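PDB 3T33: LanC-like protein GCR2, which binds zinc and may play a role in abscisic acid signalling in Arabidopsis. Local coordinates for residues L43-K46 / S47-E50. Numbering follows the deposited sequence.
Sequences LPYK and SFSE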
loop_
_atom_site.group_PDB
_atom_site.type_symbol
_atom_site.label_atom_id
_atom_site.label_comp_id
_atom_site.label_asym_id
_atom_site.label_seq_id
_atom_site.Cartn_x
_atom_site.Cartn_y
_atom_site.Cartn_z
ATOM N N LEU A 43 1.246 -25.934 -4.093
ATOM C CA LEU A 43 -0.163 -25.939 -3.708
ATOM C C LEU A 43 -1.101 -25.239 -4.737
ATOM O O LEU A 43 -0.776 -24.149 -5.261
ATOM C CB LEU A 43 -0.253 -25.256 -2.377
ATOM C CG LEU A 43 -0.893 -25.895 -1.155
ATOM C CD1 LEU A 43 -0.546 -27.388 -0.954
ATOM C CD2 LEU A 43 -0.493 -25.085 0.092
ATOM N N PRO A 44 -2.233 -25.909 -5.089
ATOM C CA PRO A 44 -3.175 -25.180 -5.914
ATOM C C PRO A 44 -3.820 -23.997 -5.102
ATOM O O PRO A 44 -3.973 -24.051 -3.873
ATOM C CB PRO A 44 -4.189 -26.251 -6.342
ATOM C CG PRO A 44 -4.072 -27.315 -5.381
ATOM C CD PRO A 44 -2.777 -27.213 -4.652
ATOM N N TYR A 45 -4.166 -22.948 -5.821
ATOM C CA TYR A 45 -4.531 -21.697 -5.211
ATOM C C TYR A 45 -5.651 -21.787 -4.178
ATOM O O TYR A 45 -5.564 -21.181 -3.131
ATOM C CB TYR A 45 -4.803 -20.635 -6.250
ATOM C CG TYR A 45 -4.548 -19.275 -5.646
ATOM C CD1 TYR A 45 -5.592 -18.504 -5.118
ATOM C CD2 TYR A 45 -3.243 -18.780 -5.534
ATOM C CE1 TYR A 45 -5.322 -17.252 -4.527
ATOM C CE2 TYR A 45 -2.983 -17.556 -4.925
ATOM C CZ TYR A 45 -4.023 -16.810 -4.448
ATOM O OH TYR A 45 -3.715 -15.619 -3.895
ATOM N N LYS A 46 -6.667 -22.581 -4.464
ATOM C CA LYS A 46 -7.807 -22.732 -3.597
ATOM C C LYS A 46 -7.392 -23.084 -2.200
ATOM O O LYS A 46 -7.734 -22.328 -1.294
ATOM C CB LYS A 46 -8.819 -23.729 -4.145
ATOM C CG LYS A 46 -8.819 -23.716 -5.706
ATOM C CD LYS A 46 -7.578 -24.395 -6.387
ATOM C CE LYS A 46 -7.608 -24.247 -7.914
ATOM N NZ LYS A 46 -6.923 -22.979 -8.350
ATOM N N SER A 47 -6.620 -24.159 -2.002
ATOM C CA SER A 47 -6.154 -24.506 -0.653
ATOM C C SER A 47 -4.961 -23.666 -0.141
ATOM O O SER A 47 -4.777 -23.504 1.085
ATOM C CB SER A 47 -5.838 -26.002 -0.527
ATOM O OG SER A 47 -4.904 -26.319 -1.519
ATOM N N PHE A 48 -4.147 -23.154 -1.057
ATOM C CA PHE A 48 -3.096 -22.240 -0.640
ATOM C C PHE A 48 -3.737 -20.994 0.011
ATOM O O PHE A 48 -3.386 -20.634 1.102
ATOM C CB PHE A 48 -2.263 -21.832 -1.839
ATOM C CG PHE A 48 -1.315 -20.726 -1.568
ATOM C CD1 PHE A 48 -0.115 -20.980 -0.929
ATOM C CD2 PHE A 48 -1.622 -19.429 -1.938
ATOM C CE1 PHE A 48 0.795 -19.941 -0.660
ATOM C CE2 PHE A 48 -0.702 -18.376 -1.698
ATOM C CZ PHE A 48 0.507 -18.641 -1.050
ATOM N N SER A 49 -4.716 -20.400 -0.646
ATOM C CA SER A 49 -5.366 -19.190 -0.100
ATOM C C SER A 49 -6.159 -19.496 1.182
ATOM O O SER A 49 -6.070 -18.756 2.122
ATOM C CB SER A 49 -6.228 -18.472 -1.128
ATOM O OG SER A 49 -7.220 -19.359 -1.525
ATOM N N GLU A 50 -6.792 -20.656 1.262
ATOM C CA GLU A 50 -7.365 -21.075 2.532
ATOM C C GLU A 50 -6.332 -21.190 3.665
ATOM O O GLU A 50 -6.565 -20.726 4.787
ATOM C CB GLU A 50 -8.105 -22.377 2.363
ATOM C CG GLU A 50 -8.828 -22.748 3.639
ATOM C CD GLU A 50 -9.471 -24.136 3.597
ATOM O OE1 GLU A 50 -9.863 -24.601 2.485
ATOM O OE2 GLU A 50 -9.602 -24.748 4.705
#
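Tyr45 and Phe48, one helical turn apart, lean their rings against each other: Tyr45 CE2 approaches Phe48 CD2 to 3.8 Å. The ring planes meet at 48° with centroids 5.6 Å apart, an oblique pair. In both residues CG lies anti to the backbone N (chi1 -154° in Tyr45, 170° in Phe48); with a spacing of three residues along the helix, the matching torsions bring the rings together. On the CD1/CE1 half of the tyrosine ring, Ser49 comes up obliquely, with Tyr45 CE1 3.7 Å from Ser49 CB. From the preceding turn, Leu43 crosses Phe48 at about a right angle; its CD2 comes near the plane of the phenylalanine ring, at the edge, and Leu43 CB lies 4.0 Å from Phe48 CB.

Pro44 is the N-cap residue, and its O receives Phe48 N at 3.0 Å, opening the i to i+4 ladder that Ser49 N continues to Tyr45 O at 2.7 Å. Ser49 OG, placed between its own N and carbonyl carbon, turns back to the turn before, where Tyr45 O (2.9 Å) and Lys46 O compete for its single proton.

Leu43 and Pro44 link helix 36-42 to helix 45-69, whose first turn packs on helix 353-375: Tyr45 touches Leu356 and bonds through OH to Met402 O, while Phe48 rests on Ser364 and makes a cation-pi contact with Lys360, whose NZ also bonds Leu43 O.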